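PDB 3HPY: catechol 2,3-dioxygenase from Pseudomonas sp. KL28, which probably catalyses the iron-dependent extradiol cleavage of catechol by molecular oxygen, opening the ring to (2Z,4E)-2-hydroxy-6-oxohexa-2,4-dienoate. Local coordinates for residues L86-I96 and G105-P113. Residues are numbered along the deposited sequence; the frame is centred on the assembly and turned at random.
Sequences LQAYGLTTTRI and GERVRFELP
Leu86, in the last turn of helix 76-89, lays CD2 over one face of the Phe110 ring in a CH-pi contact, 4.2 Å from the ring centroid, while its CD1 touches CD2 of the same ring. With CG between its backbone N and carbonyl carbon (chi1 63°), Phe110 turns its ring toward the helix. A Schellman motif at Gly90 ends the helix, and Leu91 then brings CD1 obliquely to the ring. Before the strands pair closely, one water bridges the two segments, donating to Thr92 O and accepting from Glu111 N. Antiparallel pairing tightens at Thr94: its N reaches Arg109 O at 2.7 Å, and Arg109 N returns a nearly straight bond (174°) to Thr94 O. Arg95, bent at chi2 and chi3, carries its guanidinium over Val108 CG2, 3.4 Å from NH1; Glu106 OE2 lies at the edge in a long salt bridge to NE (3.7 Å), and NH1 and NH2 form salt bridges with Asp83 and Glu80. On the sheet face shared with Thr94, Ile96 sets CG2 above the centre of the Arg107 guanidinium and CD1 against Arg109 CB, while its backbone exchanges two bonds with Arg107. Glu100 and Glu119 form salt bridges with Arg107, and Glu119 also with Arg109. Strands 93-96 and 107-111 form a hairpin at one edge of the N-terminal vicinal-oxygen-chelate (VOC) domain's sheet: 107-111 bonds onward to 117-121, and helix 76-89 covers the Val108 and Phe110 face.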
ATOM      1  N   LEU C  86      20.878  25.418 -29.926  1.00 35.25           N
ATOM      2  CA  LEU C  86      19.890  24.853 -30.837  1.00 34.78           C
ATOM      3  C   LEU C  86      20.118  25.420 -32.236  1.00 35.57           C
ATOM      4  O   LEU C  86      20.008  24.707 -33.235  1.00 34.09           O
ATOM      5  CB  LEU C  86      18.471  25.178 -30.362  1.00 34.03           C
ATOM      6  CG  LEU C  86      17.964  24.385 -29.152  1.00 33.69           C
ATOM      7  CD1 LEU C  86      16.713  25.044 -28.596  1.00 33.80           C
ATOM      8  CD2 LEU C  86      17.693  22.939 -29.554  1.00 32.05           C
ATOM      9  N   GLN C  87      20.447  26.703 -32.310  1.00 35.62           N
ATOM     10  CA  GLN C  87      20.685  27.313 -33.610  1.00 36.09           C
ATOM     11  C   GLN C  87      22.015  26.843 -34.188  1.00 36.09           C
ATOM     12  O   GLN C  87      22.107  26.567 -35.379  1.00 36.43           O
ATOM     13  CB  GLN C  87      20.671  28.834 -33.502  1.00 36.92           C
ATOM     14  CG  GLN C  87      19.427  29.385 -32.865  1.00 36.75           C
ATOM     15  CD  GLN C  87      19.388  30.883 -32.936  1.00 38.34           C
ATOM     16  OE1 GLN C  87      19.011  31.554 -31.977  1.00 39.97           O
ATOM     17  NE2 GLN C  87      19.773  31.425 -34.084  1.00 39.73           N
ATOM     18  N   ALA C  88      23.041  26.740 -33.348  1.00 36.38           N
ATOM     19  CA  ALA C  88      24.350  26.285 -33.818  1.00 37.03           C
ATOM     20  C   ALA C  88      24.215  24.875 -34.380  1.00 36.73           C
ATOM     21  O   ALA C  88      24.924  24.496 -35.316  1.00 38.13           O
ATOM     22  CB  ALA C  88      25.366  26.297 -32.666  1.00 37.40           C
ATOM     23  N   TYR C  89      23.293  24.109 -33.796  1.00 35.01           N
ATOM     24  CA  TYR C  89      23.026  22.729 -34.199  1.00 34.02           C
ATOM     25  C   TYR C  89      22.342  22.720 -35.556  1.00 34.23           C
ATOM     26  O   TYR C  89      22.418  21.737 -36.292  1.00 33.42           O
ATOM     27  CB  TYR C  89      22.112  22.039 -33.175  1.00 33.61           C
ATOM     28  CG  TYR C  89      22.035  20.530 -33.335  1.00 32.85           C
ATOM     29  CD1 TYR C  89      23.101  19.717 -32.957  1.00 32.94           C
ATOM     30  CD2 TYR C  89      20.903  19.918 -33.886  1.00 34.59           C
ATOM     31  CE1 TYR C  89      23.053  18.331 -33.124  1.00 32.55           C
ATOM     32  CE2 TYR C  89      20.842  18.535 -34.060  1.00 32.20           C
ATOM     33  CZ  TYR C  89      21.918  17.747 -33.679  1.00 34.08           C
ATOM     34  OH  TYR C  89      21.861  16.382 -33.858  1.00 33.64           O
ATOM     35  N   GLY C  90      21.656  23.813 -35.874  1.00 34.65           N
ATOM     36  CA  GLY C  90      20.973  23.901 -37.153  1.00 37.23           C
ATOM     37  C   GLY C  90      19.459  24.013 -37.071  1.00 37.95           C
ATOM     38  O   GLY C  90      18.782  24.082 -38.099  1.00 38.30           O
ATOM     39  N   LEU C  91      18.921  24.032 -35.855  1.00 37.98           N
ATOM     40  CA  LEU C  91      17.483  24.133 -35.668  1.00 39.00           C
ATOM     41  C   LEU C  91      17.051  25.589 -35.655  1.00 40.09           C
ATOM     42  O   LEU C  91      17.757  26.457 -35.138  1.00 40.70           O
ATOM     43  CB  LEU C  91      17.062  23.461 -34.353  1.00 37.91           C
ATOM     44  CG  LEU C  91      17.255  21.942 -34.255  1.00 37.31           C
ATOM     45  CD1 LEU C  91      17.025  21.483 -32.827  1.00 37.85           C
ATOM     46  CD2 LEU C  91      16.303  21.237 -35.205  1.00 34.72           C
ATOM     47  N   THR C  92      15.891  25.861 -36.241  1.00 40.50           N
ATOM     48  CA  THR C  92      15.375  27.219 -36.262  1.00 41.74           C
ATOM     49  C   THR C  92      14.547  27.407 -35.000  1.00 41.89           C
ATOM     50  O   THR C  92      13.705  26.567 -34.674  1.00 42.29           O
ATOM     51  CB  THR C  92      14.488  27.453 -37.487  1.00 42.69           C
ATOM     52  OG1 THR C  92      15.177  27.006 -38.661  1.00 42.70           O
ATOM     53  CG2 THR C  92      14.164  28.930 -37.624  1.00 42.84           C
ATOM     54  N   THR C  93      14.788  28.504 -34.289  1.00 40.79           N
ATOM     55  CA  THR C  93      14.066  28.774 -33.057  1.00 39.90           C
ATOM     56  C   THR C  93      13.184  30.012 -33.137  1.00 40.23           C
ATOM     57  O   THR C  93      13.474  30.958 -33.874  1.00 39.59           O
ATOM     58  CB  THR C  93      15.037  28.943 -31.866  1.00 39.65           C
ATOM     59  OG1 THR C  93      15.788  30.154 -32.023  1.00 39.24           O
ATOM     60  CG2 THR C  93      15.990  27.771 -31.790  1.00 38.04           C
ATOM     61  N   THR C  94      12.107  29.990 -32.360  1.00 40.55           N
ATOM     62  CA  THR C  94      11.159  31.092 -32.303  1.00 42.76           C
ATOM     63  C   THR C  94      11.094  31.576 -30.862  1.00 43.57           C
ATOM     64  O   THR C  94      10.888  30.782 -29.944  1.00 43.28           O
ATOM     65  CB  THR C  94       9.754  30.632 -32.718  1.00 43.38           C
ATOM     66  OG1 THR C  94       9.834  29.896 -33.946  1.00 46.09           O
ATOM     67  CG2 THR C  94       8.837  31.832 -32.907  1.00 44.51           C
ATOM     68  N   ARG C  95      11.270  32.874 -30.648  1.00 43.79           N
ATOM     69  CA  ARG C  95      11.219  33.393 -29.290  1.00 44.34           C
ATOM     70  C   ARG C  95       9.851  33.990 -28.968  1.00 43.63           C
ATOM     71  O   ARG C  95       9.550  35.115 -29.365  1.00 44.10           O
ATOM     72  CB  ARG C  95      12.321  34.436 -29.095  1.00 46.17           C
ATOM     73  CG  ARG C  95      12.242  35.192 -27.782  1.00 48.78           C
ATOM     74  CD  ARG C  95      12.649  34.345 -26.580  1.00 49.85           C
ATOM     75  NE  ARG C  95      14.079  34.442 -26.288  1.00 50.01           N
ATOM     76  CZ  ARG C  95      15.024  33.742 -26.902  1.00 49.99           C
ATOM     77  NH1 ARG C  95      14.704  32.875 -27.857  1.00 50.12           N
ATOM     78  NH2 ARG C  95      16.295  33.914 -26.559  1.00 49.48           N
ATOM     79  N   ILE C  96       9.014  33.226 -28.269  1.00 42.55           N
ATOM     80  CA  ILE C  96       7.688  33.703 -27.878  1.00 40.62           C
ATOM     81  C   ILE C  96       7.866  34.699 -26.736  1.00 41.00           C
ATOM     82  O   ILE C  96       8.488  34.383 -25.717  1.00 41.20           O
ATOM     83  CB  ILE C  96       6.772  32.559 -27.375  1.00 40.82           C
ATOM     84  CG1 ILE C  96       6.418  31.602 -28.517  1.00 41.70           C
ATOM     85  CG2 ILE C  96       5.482  33.137 -26.807  1.00 37.79           C
ATOM     86  CD1 ILE C  96       7.556  30.715 -28.975  1.00 43.42           C
ATOM     87  N   GLY C 105       7.062  33.680 -18.616  1.00 37.36           N
ATOM     88  CA  GLY C 105       8.090  34.488 -19.234  1.00 37.65           C
ATOM     89  C   GLY C 105       8.262  34.072 -20.673  1.00 38.13           C
ATOM     90  O   GLY C 105       7.591  33.159 -21.153  1.00 37.70           O
ATOM     91  N   GLU C 106       9.157  34.740 -21.379  1.00 38.61           N
ATOM     92  CA  GLU C 106       9.372  34.404 -22.766  1.00 39.24           C
ATOM     93  C   GLU C 106       9.961  33.005 -22.828  1.00 38.19           C
ATOM     94  O   GLU C 106      10.665  32.579 -21.913  1.00 37.25           O
ATOM     95  CB  GLU C 106      10.317  35.408 -23.390  1.00 41.78           C
ATOM     96  CG  GLU C 106      11.640  35.406 -22.719  1.00 44.37           C
ATOM     97  CD  GLU C 106      12.630  36.310 -23.402  1.00 47.34           C
ATOM     98  OE1 GLU C 106      13.801  36.292 -22.982  1.00 47.26           O
ATOM     99  OE2 GLU C 106      12.247  37.036 -24.350  1.00 48.78           O
ATOM    100  N   ARG C 107       9.660  32.300 -23.914  1.00 37.60           N
ATOM    101  CA  ARG C 107      10.127  30.935 -24.106  1.00 37.68           C
ATOM    102  C   ARG C 107      10.674  30.716 -25.511  1.00 37.13           C
ATOM    103  O   ARG C 107      10.261  31.380 -26.464  1.00 37.76           O
ATOM    104  CB  ARG C 107       8.974  29.960 -23.866  1.00 38.07           C
ATOM    105  CG  ARG C 107       7.729  30.608 -23.267  1.00 37.46           C
ATOM    106  CD  ARG C 107       6.476  30.109 -23.956  1.00 35.71           C
ATOM    107  NE  ARG C 107       5.404  31.099 -23.900  1.00 38.61           N
ATOM    108  CZ  ARG C 107       4.226  30.969 -24.505  1.00 36.37           C
ATOM    109  NH1 ARG C 107       3.952  29.879 -25.218  1.00 31.75           N
ATOM    110  NH2 ARG C 107       3.327  31.940 -24.406  1.00 35.48           N
ATOM    111  N   VAL C 108      11.597  29.771 -25.633  1.00 35.77           N
ATOM    112  CA  VAL C 108      12.206  29.442 -26.914  1.00 34.88           C
ATOM    113  C   VAL C 108      11.479  28.219 -27.455  1.00 36.18           C
ATOM    114  O   VAL C 108      11.437  27.185 -26.788  1.00 34.51           O
ATOM    115  CB  VAL C 108      13.697  29.103 -26.736  1.00 34.54           C
ATOM    116  CG1 VAL C 108      14.368  28.970 -28.084  1.00 34.42           C
ATOM    117  CG2 VAL C 108      14.373  30.172 -25.901  1.00 32.19           C
ATOM    118  N   ARG C 109      10.894  28.336 -28.647  1.00 35.43           N
ATOM    119  CA  ARG C 109      10.174  27.215 -29.239  1.00 36.65           C
ATOM    120  C   ARG C 109      10.793  26.778 -30.557  1.00 36.57           C
ATOM    121  O   ARG C 109      11.214  27.607 -31.357  1.00 35.84           O
ATOM    122  CB  ARG C 109       8.700  27.569 -29.470  1.00 37.09           C
ATOM    123  CG  ARG C 109       7.846  26.379 -29.908  1.00 38.14           C
ATOM    124  CD  ARG C 109       6.462  26.811 -30.380  1.00 39.82           C
ATOM    125  NE  ARG C 109       5.682  27.482 -29.341  1.00 38.49           N
ATOM    126  CZ  ARG C 109       4.480  28.013 -29.545  1.00 40.40           C
ATOM    127  NH1 ARG C 109       3.921  27.952 -30.746  1.00 41.24           N
ATOM    128  NH2 ARG C 109       3.833  28.607 -28.549  1.00 41.67           N
ATOM    129  N   PHE C 110      10.856  25.469 -30.768  1.00 37.21           N
ATOM    130  CA  PHE C 110      11.418  24.928 -31.994  1.00 38.06           C
ATOM    131  C   PHE C 110      10.656  23.662 -32.370  1.00 39.25           C
ATOM    132  O   PHE C 110       9.886  23.132 -31.564  1.00 39.22           O
ATOM    133  CB  PHE C 110      12.910  24.639 -31.805  1.00 38.29           C
ATOM    134  CG  PHE C 110      13.204  23.594 -30.762  1.00 39.27           C
ATOM    135  CD1 PHE C 110      13.253  22.242 -31.102  1.00 38.38           C
ATOM    136  CD2 PHE C 110      13.437  23.962 -29.436  1.00 38.59           C
ATOM    137  CE1 PHE C 110      13.533  21.271 -30.138  1.00 37.87           C
ATOM    138  CE2 PHE C 110      13.716  22.998 -28.466  1.00 36.91           C
ATOM    139  CZ  PHE C 110      13.764  21.652 -28.819  1.00 36.16           C
ATOM    140  N   GLU C 111      10.853  23.189 -33.596  1.00 39.06           N
ATOM    141  CA  GLU C 111      10.164  21.989 -34.055  1.00 39.36           C
ATOM    142  C   GLU C 111      11.162  20.852 -34.223  1.00 39.45           C
ATOM    143  O   GLU C 111      12.269  21.047 -34.737  1.00 39.34           O
ATOM    144  CB  GLU C 111       9.453  22.254 -35.391  1.00 41.82           C
ATOM    145  CG  GLU C 111       8.470  21.152 -35.810  1.00 43.70           C
ATOM    146  CD  GLU C 111       7.902  21.347 -37.211  1.00 45.07           C
ATOM    147  OE1 GLU C 111       7.400  22.453 -37.516  1.00 44.79           O
ATOM    148  OE2 GLU C 111       7.953  20.382 -38.007  1.00 46.05           O
ATOM    149  N   LEU C 112      10.771  19.666 -33.771  1.00 37.26           N
ATOM    150  CA  LEU C 112      11.625  18.492 -33.874  1.00 37.22           C
ATOM    151  C   LEU C 112      11.332  17.759 -35.177  1.00 37.16           C
ATOM    152  O   LEU C 112      10.313  18.008 -35.829  1.00 36.04           O
ATOM    153  CB  LEU C 112      11.376  17.537 -32.696  1.00 36.72           C
ATOM    154  CG  LEU C 112      11.938  17.848 -31.303  1.00 37.16           C
ATOM    155  CD1 LEU C 112      11.421  16.799 -30.324  1.00 35.28           C
ATOM    156  CD2 LEU C 112      13.463  17.846 -31.322  1.00 37.10           C
ATOM    157  N   PRO C 113      12.227  16.842 -35.572  1.00 37.19           N
ATOM    158  CA  PRO C 113      12.075  16.055 -36.799  1.00 37.66           C
ATOM    159  C   PRO C 113      10.784  15.241 -36.756  1.00 38.96           C
ATOM    160  O   PRO C 113      10.207  14.906 -37.798  1.00 38.92           O
ATOM    161  CB  PRO C 113      13.304  15.157 -36.782  1.00 36.82           C
ATOM    162  CG  PRO C 113      14.318  15.997 -36.097  1.00 37.54           C
ATOM    163  CD  PRO C 113      13.541  16.593 -34.953  1.00 37.75           C
TER
HETATM  164  O   HOH W   1      12.569  24.315 -35.473  1.00 28.74           O